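Local coordinates for antibiotic resistance protein (Deinococcus radiodurans, PDB 2VLI) that probably confers resistance to tunicamycin as a phosphotransferase of the P-loop NTPase superfamily, presumably by phosphorylating the antibiotic, at residues Asp54-His58 and Pro59-Pro63; Arg94-Ser97 and Gly98-Asp101; Glu38-Gly41 and Gln42-Lys46; Glu136-Leu139 and Asn140-Gly144. All blocks are in the same frame, centred on the assembly; numbering follows the deposited sequence.

Contact 1: residues Asp54-His58 and Pro59-Pro63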
loop_
_atom_site.group_PDB
_atom_site.type_symbol
_atom_site.label_atom_id
_atom_site.label_comp_id
_atom_site.label_asym_id
_atom_site.label_seq_id
_atom_site.Cartn_x
_atom_site.Cartn_y
_atom_site.Cartn_z
ATOM N N ASP A 54 4.467 -3.956 -16.215
ATOM C CA ASP A 54 5.039 -4.937 -15.325
ATOM C C ASP A 54 4.377 -6.294 -15.605
ATOM O O ASP A 54 3.178 -6.423 -15.476
ATOM C CB ASP A 54 4.747 -4.480 -13.898
ATOM C CG ASP A 54 5.448 -5.292 -12.824
ATOM O OD1 ASP A 54 6.152 -6.305 -13.092
ATOM O OD2 ASP A 54 5.281 -4.865 -11.659
ATOM N N PRO A 55 5.170 -7.297 -15.986
ATOM C CA PRO A 55 4.663 -8.668 -16.147
ATOM C C PRO A 55 3.932 -9.170 -14.916
ATOM O O PRO A 55 2.932 -9.842 -15.059
ATOM C CB PRO A 55 5.937 -9.480 -16.389
ATOM C CG PRO A 55 6.833 -8.558 -17.044
ATOM C CD PRO A 55 6.599 -7.228 -16.341
ATOM N N GLN A 56 4.389 -8.785 -13.717
ATOM C CA GLN A 56 3.738 -9.224 -12.486
ATOM C C GLN A 56 2.436 -8.522 -12.211
ATOM O O GLN A 56 1.784 -8.817 -11.218
ATOM C CB GLN A 56 4.659 -9.076 -11.280
ATOM C CG GLN A 56 5.993 -9.719 -11.481
ATOM C CD GLN A 56 6.734 -9.927 -10.176
ATOM O OE1 GLN A 56 6.582 -9.135 -9.221
ATOM N NE2 GLN A 56 7.524 -11.013 -10.113
ATOM N N GLU A 57 2.020 -7.650 -13.115
ATOM C CA GLU A 57 0.660 -7.089 -13.106
ATOM C C GLU A 57 -0.280 -7.774 -14.089
ATOM O O GLU A 57 -1.445 -7.390 -14.195
ATOM C CB GLU A 57 0.706 -5.598 -13.445
ATOM C CG GLU A 57 1.739 -4.814 -12.643
ATOM C CD GLU A 57 1.248 -4.308 -11.304
ATOM O OE1 GLU A 57 0.066 -4.574 -10.954
ATOM O OE2 GLU A 57 2.064 -3.644 -10.592
ATOM N N HIS A 58 0.214 -8.784 -14.809
ATOM C CA HIS A 58 -0.632 -9.544 -15.729
ATOM C C HIS A 58 -1.698 -10.225 -14.889
ATOM O O HIS A 58 -1.382 -10.850 -13.888
ATOM C CB HIS A 58 0.205 -10.569 -16.476
ATOM C CG HIS A 58 -0.533 -11.278 -17.576
ATOM N ND1 HIS A 58 -1.618 -12.100 -17.347
ATOM C CD2 HIS A 58 -0.349 -11.263 -18.918
ATOM C CE1 HIS A 58 -2.051 -12.582 -18.500
ATOM N NE2 HIS A 58 -1.288 -12.100 -19.467
ATOM N N PRO A 59 -2.968 -10.102 -15.262
ATOM C CA PRO A 59 -4.035 -10.748 -14.525
ATOM C C PRO A 59 -3.930 -12.250 -14.256
ATOM O O PRO A 59 -4.519 -12.737 -13.327
ATOM C CB PRO A 59 -5.250 -10.468 -15.404
ATOM C CG PRO A 59 -4.936 -9.185 -16.067
ATOM C CD PRO A 59 -3.496 -9.278 -16.370
HETATM N N MSE A 60 -3.223 -12.993 -15.099
HETATM C CA MSE A 60 -3.036 -14.444 -14.934
HETATM C C MSE A 60 -1.775 -14.796 -14.112
HETATM O O MSE A 60 -1.604 -15.945 -13.732
HETATM C CB MSE A 60 -2.902 -15.120 -16.322
HETATM C CG MSE A 60 -4.086 -14.884 -17.251
HETATM SE SE MSE A 60 -5.733 -15.436 -16.354
HETATM C CE MSE A 60 -5.352 -17.223 -16.507
ATOM N N TRP A 61 -0.922 -13.818 -13.832
ATOM C CA TRP A 61 0.318 -14.060 -13.113
ATOM C C TRP A 61 0.103 -14.659 -11.736
ATOM O O TRP A 61 0.634 -15.720 -11.417
ATOM C CB TRP A 61 1.150 -12.784 -12.980
ATOM C CG TRP A 61 2.442 -13.046 -12.256
ATOM C CD1 TRP A 61 3.536 -13.672 -12.755
ATOM C CD2 TRP A 61 2.765 -12.704 -10.906
ATOM N NE1 TRP A 61 4.516 -13.724 -11.834
ATOM C CE2 TRP A 61 4.087 -13.117 -10.687
ATOM C CE3 TRP A 61 2.097 -12.017 -9.890
ATOM C CZ2 TRP A 61 4.728 -12.934 -9.475
ATOM C CZ3 TRP A 61 2.744 -11.841 -8.673
ATOM C CH2 TRP A 61 4.040 -12.289 -8.482
ATOM N N ILE A 62 -0.729 -14.021 -10.907
ATOM C CA ILE A 62 -0.997 -14.610 -9.600
ATOM C C ILE A 62 -1.537 -16.059 -9.653
ATOM O O ILE A 62 -0.940 -16.962 -9.094
ATOM C CB ILE A 62 -1.917 -13.739 -8.699
ATOM C CG1 ILE A 62 -1.157 -12.495 -8.201
ATOM C CG2 ILE A 62 -2.366 -14.628 -7.520
ATOM C CD1 ILE A 62 -2.009 -11.466 -7.458
ATOM N N PRO A 63 -2.662 -16.293 -10.329
ATOM C CA PRO A 63 -3.144 -17.677 -10.328
ATOM C C PRO A 63 -2.225 -18.719 -11.012
ATOM O O PRO A 63 -2.069 -19.821 -10.521
ATOM C CB PRO A 63 -4.513 -17.571 -11.033
ATOM C CG PRO A 63 -4.378 -16.406 -11.899
ATOM C CD PRO A 63 -3.550 -15.414 -11.116
HETATM O O HOH W 1 -1.785 -11.297 -11.390
#

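Contact 2: residues Arg94-Ser97 and Gly98-Asp101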
loop_
_atom_site.group_PDB
_atom_site.type_symbol
_atom_site.label_atom_id
_atom_site.label_comp_id
_atom_site.label_asym_id
_atom_site.label_seq_id
_atom_site.Cartn_x
_atom_site.Cartn_y
_atom_site.Cartn_z
ATOM N N ARG A 94 -3.956 -11.024 -2.318
ATOM C CA ARG A 94 -4.390 -11.936 -3.385
ATOM C C ARG A 94 -3.508 -13.181 -3.379
ATOM O O ARG A 94 -4.005 -14.312 -3.405
ATOM C CB ARG A 94 -4.337 -11.227 -4.744
ATOM C CG ARG A 94 -5.603 -10.363 -5.063
ATOM C CD ARG A 94 -5.844 -10.181 -6.605
ATOM N NE ARG A 94 -4.961 -9.163 -7.200
ATOM C CZ ARG A 94 -5.119 -7.843 -7.077
ATOM N NH1 ARG A 94 -6.138 -7.336 -6.382
ATOM N NH2 ARG A 94 -4.230 -7.011 -7.640
ATOM N N LEU A 95 -2.203 -12.930 -3.317
ATOM C CA LEU A 95 -1.213 -13.956 -3.153
ATOM C C LEU A 95 -1.386 -14.765 -1.888
ATOM O O LEU A 95 -1.359 -15.966 -1.930
ATOM C CB LEU A 95 0.193 -13.335 -3.222
ATOM C CG LEU A 95 0.761 -12.895 -4.577
ATOM C CD1 LEU A 95 1.960 -11.920 -4.407
ATOM C CD2 LEU A 95 1.236 -14.115 -5.414
HETATM N N MSE A 96 -1.609 -14.095 -0.745
HETATM C CA MSE A 96 -1.751 -14.794 0.491
HETATM C C MSE A 96 -3.015 -15.650 0.461
HETATM O O MSE A 96 -2.962 -16.778 0.854
HETATM C CB MSE A 96 -1.724 -13.826 1.719
HETATM C CG MSE A 96 -0.381 -13.184 2.071
HETATM SE SE MSE A 96 1.230 -14.306 2.281
HETATM C CE MSE A 96 2.002 -14.038 0.465
ATOM N N SER A 97 -4.158 -15.125 0.009
ATOM C CA SER A 97 -5.365 -15.973 -0.029
ATOM C C SER A 97 -5.297 -17.099 -1.107
ATOM O O SER A 97 -5.819 -18.212 -0.912
ATOM C CB SER A 97 -6.617 -15.109 -0.177
ATOM O OG SER A 97 -6.493 -14.216 -1.265
ATOM N N GLY A 98 -4.629 -16.819 -2.228
ATOM C CA GLY A 98 -4.325 -17.864 -3.206
ATOM C C GLY A 98 -3.532 -19.029 -2.670
ATOM O O GLY A 98 -3.853 -20.161 -2.976
ATOM N N LEU A 99 -2.499 -18.772 -1.866
ATOM C CA LEU A 99 -1.743 -19.844 -1.229
ATOM C C LEU A 99 -2.653 -20.705 -0.348
ATOM O O LEU A 99 -2.652 -21.937 -0.424
ATOM C CB LEU A 99 -0.603 -19.299 -0.361
ATOM C CG LEU A 99 0.555 -18.704 -1.152
ATOM C CD1 LEU A 99 1.364 -17.890 -0.238
ATOM C CD2 LEU A 99 1.366 -19.798 -1.835
ATOM N N LYS A 100 -3.407 -20.021 0.490
ATOM C CA LYS A 100 -4.298 -20.668 1.448
ATOM C C LYS A 100 -5.275 -21.594 0.692
ATOM O O LYS A 100 -5.323 -22.772 1.013
ATOM C CB LYS A 100 -5.038 -19.602 2.243
ATOM C CG LYS A 100 -5.533 -20.084 3.583
ATOM C CD LYS A 100 -6.821 -19.379 3.980
ATOM C CE LYS A 100 -7.224 -19.802 5.399
ATOM N NZ LYS A 100 -7.515 -21.288 5.534
ATOM N N ASP A 101 -5.957 -21.052 -0.333
ATOM C CA ASP A 101 -6.864 -21.789 -1.293
ATOM C C ASP A 101 -6.279 -23.086 -1.847
ATOM O O ASP A 101 -6.982 -24.104 -1.999
ATOM C CB ASP A 101 -7.197 -20.922 -2.522
ATOM C CG ASP A 101 -8.065 -19.707 -2.195
ATOM O OD1 ASP A 101 -8.459 -19.560 -1.021
ATOM O OD2 ASP A 101 -8.325 -18.883 -3.114
#

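Contact 3: residues Glu38-Gly41 and Gln42-Lys46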
loop_
_atom_site.group_PDB
_atom_site.type_symbol
_atom_site.label_atom_id
_atom_site.label_comp_id
_atom_site.label_asym_id
_atom_site.label_seq_id
_atom_site.Cartn_x
_atom_site.Cartn_y
_atom_site.Cartn_z
ATOM N N GLU A 38 9.105 -14.585 -11.327
ATOM C CA GLU A 38 9.279 -13.820 -12.537
ATOM C C GLU A 38 9.324 -14.674 -13.828
ATOM O O GLU A 38 8.982 -14.170 -14.884
ATOM C CB GLU A 38 10.539 -12.937 -12.431
ATOM C CG GLU A 38 11.805 -13.712 -12.052
ATOM C CD GLU A 38 12.101 -13.784 -10.493
ATOM O OE1 GLU A 38 11.307 -14.315 -9.700
ATOM O OE2 GLU A 38 13.200 -13.349 -10.072
ATOM N N GLU A 39 9.757 -15.937 -13.757
ATOM C CA GLU A 39 9.688 -16.825 -14.942
ATOM C C GLU A 39 8.274 -16.946 -15.501
ATOM O O GLU A 39 8.090 -17.133 -16.702
ATOM C CB GLU A 39 10.186 -18.250 -14.658
ATOM C CG GLU A 39 11.554 -18.419 -14.084
ATOM C CD GLU A 39 12.684 -17.996 -15.006
ATOM O OE1 GLU A 39 12.442 -17.480 -16.115
ATOM O OE2 GLU A 39 13.848 -18.187 -14.603
HETATM N N MSE A 40 7.270 -16.885 -14.634
HETATM C CA MSE A 40 5.878 -16.961 -15.092
HETATM C C MSE A 40 5.476 -15.634 -15.701
HETATM O O MSE A 40 4.698 -15.587 -16.674
HETATM C CB MSE A 40 4.931 -17.317 -13.963
HETATM C CG MSE A 40 3.495 -17.456 -14.454
HETATM SE SE MSE A 40 3.292 -18.955 -15.820
HETATM C CE MSE A 40 3.645 -20.402 -14.620
ATOM N N GLY A 41 5.983 -14.535 -15.138
ATOM C CA GLY A 41 5.742 -13.257 -15.734
ATOM C C GLY A 41 6.311 -13.157 -17.133
ATOM O O GLY A 41 5.685 -12.617 -18.007
ATOM N N GLN A 42 7.517 -13.651 -17.357
ATOM C CA GLN A 42 8.114 -13.538 -18.689
ATOM C C GLN A 42 7.370 -14.343 -19.772
ATOM O O GLN A 42 7.294 -13.932 -20.928
ATOM C CB GLN A 42 9.574 -13.931 -18.622
ATOM C CG GLN A 42 10.331 -12.955 -17.707
ATOM C CD GLN A 42 10.286 -11.495 -18.219
ATOM O OE1 GLN A 42 10.766 -11.216 -19.320
ATOM N NE2 GLN A 42 9.708 -10.578 -17.427
ATOM N N ALA A 43 6.831 -15.482 -19.367
ATOM C CA ALA A 43 6.029 -16.354 -20.224
ATOM C C ALA A 43 4.772 -15.622 -20.573
ATOM O O ALA A 43 4.416 -15.481 -21.751
ATOM C CB ALA A 43 5.699 -17.651 -19.484
ATOM N N LEU A 44 4.106 -15.070 -19.569
ATOM C CA LEU A 44 2.859 -14.380 -19.862
ATOM C C LEU A 44 2.992 -13.110 -20.734
ATOM O O LEU A 44 2.111 -12.784 -21.560
ATOM C CB LEU A 44 2.142 -14.081 -18.565
ATOM C CG LEU A 44 1.637 -15.326 -17.836
ATOM C CD1 LEU A 44 1.401 -14.931 -16.369
ATOM C CD2 LEU A 44 0.345 -15.934 -18.470
ATOM N N ARG A 45 4.062 -12.370 -20.551
ATOM C CA ARG A 45 4.277 -11.214 -21.394
ATOM C C ARG A 45 4.418 -11.635 -22.877
ATOM O O ARG A 45 3.837 -11.009 -23.729
ATOM C CB ARG A 45 5.449 -10.365 -20.901
ATOM C CG ARG A 45 6.847 -10.753 -21.330
ATOM C CD ARG A 45 7.847 -9.576 -21.142
ATOM N NE ARG A 45 8.666 -9.446 -22.336
ATOM C CZ ARG A 45 9.682 -10.244 -22.657
ATOM N NH1 ARG A 45 10.043 -11.225 -21.841
ATOM N NH2 ARG A 45 10.348 -10.057 -23.797
ATOM N N LYS A 46 5.147 -12.714 -23.162
ATOM C CA LYS A 46 5.330 -13.217 -24.539
ATOM C C LYS A 46 4.095 -13.867 -25.198
ATOM O O LYS A 46 4.006 -13.981 -26.414
ATOM C CB LYS A 46 6.466 -14.211 -24.514
ATOM C CG LYS A 46 7.799 -13.526 -24.165
ATOM C CD LYS A 46 8.910 -14.530 -24.099
ATOM C CE LYS A 46 10.148 -13.936 -23.441
ATOM N NZ LYS A 46 11.261 -14.930 -23.227
#

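Contact 4: residues Glu136-Leu139 and Asn140-Gly144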
loop_
_atom_site.group_PDB
_atom_site.type_symbol
_atom_site.label_atom_id
_atom_site.label_comp_id
_atom_site.label_asym_id
_atom_site.label_seq_id
_atom_site.Cartn_x
_atom_site.Cartn_y
_atom_site.Cartn_z
ATOM N N GLU A 136 11.509 5.807 -0.054
ATOM C CA GLU A 136 11.094 5.869 1.320
ATOM C C GLU A 136 9.608 5.543 1.446
ATOM O O GLU A 136 9.251 4.824 2.361
ATOM C CB GLU A 136 11.437 7.209 1.974
ATOM C CG GLU A 136 10.994 7.262 3.437
ATOM C CD GLU A 136 11.808 6.391 4.421
ATOM O OE1 GLU A 136 12.704 5.629 4.025
ATOM O OE2 GLU A 136 11.527 6.482 5.658
ATOM N N ASP A 137 8.764 5.982 0.512
ATOM C CA ASP A 137 7.321 5.660 0.545
ATOM C C ASP A 137 7.147 4.149 0.521
ATOM O O ASP A 137 6.337 3.628 1.216
ATOM C CB ASP A 137 6.559 6.170 -0.679
ATOM C CG ASP A 137 6.331 7.646 -0.690
ATOM O OD1 ASP A 137 6.355 8.289 0.393
ATOM O OD2 ASP A 137 6.055 8.156 -1.823
ATOM N N ARG A 138 7.903 3.464 -0.356
ATOM C CA ARG A 138 7.833 2.035 -0.478
ATOM C C ARG A 138 8.246 1.317 0.795
ATOM O O ARG A 138 7.616 0.338 1.204
ATOM C CB ARG A 138 8.725 1.521 -1.635
ATOM C CG ARG A 138 8.635 0.048 -1.818
ATOM C CD ARG A 138 7.752 -0.296 -3.013
ATOM N NE ARG A 138 6.512 0.501 -3.012
ATOM C CZ ARG A 138 6.136 1.358 -3.967
ATOM N NH1 ARG A 138 4.989 2.037 -3.832
ATOM N NH2 ARG A 138 6.887 1.542 -5.066
ATOM N N LEU A 139 9.344 1.761 1.388
ATOM C CA LEU A 139 9.858 1.137 2.581
ATOM C C LEU A 139 8.875 1.354 3.758
ATOM O O LEU A 139 8.680 0.473 4.581
ATOM C CB LEU A 139 11.193 1.741 2.944
ATOM C CG LEU A 139 12.299 1.583 1.875
ATOM C CD1 LEU A 139 13.614 2.006 2.495
ATOM C CD2 LEU A 139 12.355 0.198 1.264
ATOM N N ASN A 140 8.287 2.524 3.806
ATOM C CA ASN A 140 7.246 2.845 4.805
ATOM C C ASN A 140 6.040 1.927 4.614
ATOM O O ASN A 140 5.515 1.383 5.588
ATOM C CB ASN A 140 6.859 4.309 4.667
ATOM C CG ASN A 140 7.807 5.247 5.395
ATOM O OD1 ASN A 140 8.515 4.838 6.295
ATOM N ND2 ASN A 140 7.835 6.497 4.985
ATOM N N GLU A 141 5.640 1.686 3.359
ATOM C CA GLU A 141 4.516 0.737 3.082
ATOM C C GLU A 141 4.817 -0.675 3.529
ATOM O O GLU A 141 3.972 -1.320 4.156
ATOM C CB GLU A 141 4.057 0.717 1.627
ATOM C CG GLU A 141 3.069 -0.486 1.375
ATOM C CD GLU A 141 2.133 -0.376 0.196
ATOM O OE1 GLU A 141 2.490 0.348 -0.736
ATOM O OE2 GLU A 141 1.044 -1.104 0.230
ATOM N N LEU A 142 6.040 -1.176 3.261
ATOM C CA LEU A 142 6.397 -2.506 3.692
ATOM C C LEU A 142 6.382 -2.785 5.211
ATOM O O LEU A 142 6.257 -3.932 5.645
ATOM C CB LEU A 142 7.771 -2.917 3.099
ATOM C CG LEU A 142 7.818 -3.021 1.570
ATOM C CD1 LEU A 142 9.264 -3.243 0.985
ATOM C CD2 LEU A 142 6.959 -4.131 1.148
ATOM N N ARG A 143 6.597 -1.734 5.981
ATOM C CA ARG A 143 6.553 -1.759 7.431
ATOM C C ARG A 143 5.128 -1.895 7.993
ATOM O O ARG A 143 4.979 -2.075 9.191
ATOM C CB ARG A 143 7.162 -0.524 8.005
ATOM C CG ARG A 143 8.692 -0.446 7.938
ATOM C CD ARG A 143 9.085 0.941 8.375
ATOM N NE ARG A 143 10.534 1.133 8.330
ATOM C CZ ARG A 143 11.376 0.781 9.297
ATOM N NH1 ARG A 143 10.941 0.262 10.428
ATOM N NH2 ARG A 143 12.693 0.962 9.136
ATOM N N GLY A 144 4.111 -1.859 7.134
ATOM C CA GLY A 144 2.722 -2.086 7.564
ATOM C C GLY A 144 2.552 -3.514 8.042
ATOM O O GLY A 144 3.171 -4.426 7.494
HETATM O O HOH W 2 6.893 8.415 2.999
#

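Contact 1: residues Asp54-His58 and Pro59-Pro63
One face of the Trp-61 indole is taken by Gln-56, whose CB sits over the six-membered ring, 4.0 Å from its centroid and almost on the ring normal, as a CH-pi contact. The two side chains run alongside each other in the same direction, and the Gln-56 amide follows on with its plane turned 31° from the indole, NE2 lying 3.5 Å from Trp-61 CZ2. The imidazole of His-58 works through its edge, and the ring of Phe-51 also meets it. Met-60 N lies in the ring plane and donates to His-58 ND1 at 2.9 Å, a nearly straight bond (163°), while His-58 CE1 packs 3.3 Å from CG of Met-60, a selenomethionine. What brings the edge of the ring to that N-H is the first torsion of His-58, which sets CG anti to the backbone N (chi1 -172°).

The backbone O of His-58 is gripped twice, by Trp-61 N at 3.0 Å and by a water at 2.6 Å that also accepts from Ile-62 N. Upstream, Asp-54 OD1 takes Gln-56 N at 3.1 Å, an Asx turn. Beyond the segments, Trp-61 NE1 bonds to Pro-37 O and His-58 NE2 to Thr-48 OG1.

His-58 thus caps the turn entering helix 61-75. Since ND1 accepts, it carries no proton; a neutral ring with its hydrogen on NE2 fits, and the N-terminal end of the helix would probably favour that form.

Contact 2: residues Arg94-Ser97 and Gly98-Asp101
Met-96, a selenomethionine, and Leu-99 share one first torsion: CG stands beside the backbone N and anti to the carbonyl carbon (chi1 -71° in both), which sends the two side chains the same way along one flank of helix 89-101. The Met-96 chain then bends twice, with chi3 at 98°, and this brings its terminal CE alongside Leu-99, 4.0 Å from CD1. Leu-99 is also held close to the preceding turn, its CG 3.4 Å from Leu-95 O.

Four consecutive backbone bonds link the two turns. Gly-98 N donates to Arg-94 O at 2.8 Å, Leu-99 N to Leu-95 O at 3.0 Å, and Asp-101 N to Ser-97 O at 2.9 Å; the bond from Lys-100 N to Met-96 O is longer, 3.3 Å. Ser-97 O has a less friendly neighbour as well: the Asp-101 carboxylate folds back along the helix and puts OD1 3.0 Å away, acceptor against acceptor, which would be mildly unfavourable if nothing else compensates. The hydroxyl of Ser-97 turns back to its own helix and bonds to Arg-93 O, while Gly-98 O receives NH1 of Arg-102.

The helix carries the chain from strand 80-84 to strand 107-112, a beta-alpha-beta crossover in the parallel sheet. On the buried flank, Leu-95 and Met-96 rest on Trp-9 of strand 7-11, while Leu-95 reaches Met-65 and Leu-99 packs on Leu-66 and Leu-69, all three on helix 61-75.

Contact 3: residues Glu38-Gly41 and Gln42-Lys46
Successive turns of helix 38-46 meet through Met-40 and Leu-44, four residues apart on the same flank. Met-40, a selenomethionine, holds CG anti to its nitrogen (chi1 -177°) and bends at both later torsions; the two side chains cross obliquely, with Met-40 CG 3.8 Å from Leu-44 CD1. Leu-44 also presses on the turn before it, CG lying 3.3 Å from Met-40 O.

Ordinary helical bonds tie the turns together: Leu-44 N to Met-40 O and Arg-45 N to Gly-41 O, each 3.0 Å, and Gln-42 N to Glu-38 O at 2.9 Å. The bond from Ala-43 N to Glu-39 O is weak at 3.4 Å. Gln-42 CG, beside its own backbone N, touches Glu-38 O at 3.4 Å. Farther along, Lys-46 CG lies over one face of the Arg-45 guanidinium, toward the rim.

Leu-44 O accepts from Thr-48 OG1 beyond the last turn. The apolar flank faces helix 61-75, where Met-40 lies on Met-65 and Ala-68, and Leu-44 on Trp-61 and Leu-64; Gln-42 rests on Pro-55 in the loop between the helices.

Contact 4: residues Glu136-Leu139 and Asn140-Gly144
Between Glu-136 and Asn-140 the meeting is polar but not hydrogen-bonded. Glu-136 has CG opposite its backbone N (chi1 -180°), which puts it 3.6 Å from Asn-140 ND2, and the bend at chi2 (71°) carries the carboxylate across the Asn-140 amide at a slant, the two planes 75° apart. Glu-136 OE2 lies 3.5 Å from Asn-140 OD1, acceptor beside acceptor.

Water supplies that amide with a partner. It donates to Asp-137 OD1 at 2.7 Å and accepts from Asn-140 ND2 at 2.9 Å, bridging neighbouring side chains across a helical turn.

Backbone bonds run from Asn-140 N to Glu-136 O (2.9 Å) and from Glu-141 N to Asp-137 O (3.0 Å). That from Arg-143 N to Leu-139 O is weak at 3.3 Å.

Among the charged groups, Glu-141 OE1 lies off the edge of the Arg-138 guanidinium, 4.3 Å from NH1, beyond a salt bridge. Glu-141 OE2 bonds to Thr-89 OG1 of its own chain, and OE1 weakly to Thr-89 of the second subunit; the two Glu-141 carboxylates of the dimer lie close together. Asp-137 OD2 makes a salt bridge to Arg-93 of the second subunit.

Helix 132-142 therefore lies partly in the dimer interface. Toward its own chain, Leu-139 packs on Leu-115 and Val-118 of helix 115-123, and Leu-142 on Thr-110 of strand 107-112. Leu-142 O accepts from NE2 of His-150, which, with Glu-145, belongs to the cadmium site nearby.

In the fold
Contacts 1 and 3 are neighbours in space, their centres about 8 Å apart: the loop and start of helix 61-75 lie against helix 38-46, with both Trp-61 and Pro-55 packed on the backbone of Gly-41. Contact 2 joins this group through Ile-62, which packs on Arg-94 and Leu-95. Contact 4 stands apart, touching none of the others, with its centre about 22 Å from those of contacts 1 and 2. Contact 1 is at the surface, and its chemistry is that of a cap and a CH-pi contact. The other three are partly buried helical turns: contacts 2 and 3 join their turns by selenomethionine-leucine pairs, whereas contact 4 is mainly polar, with charged groups that reach the second subunit.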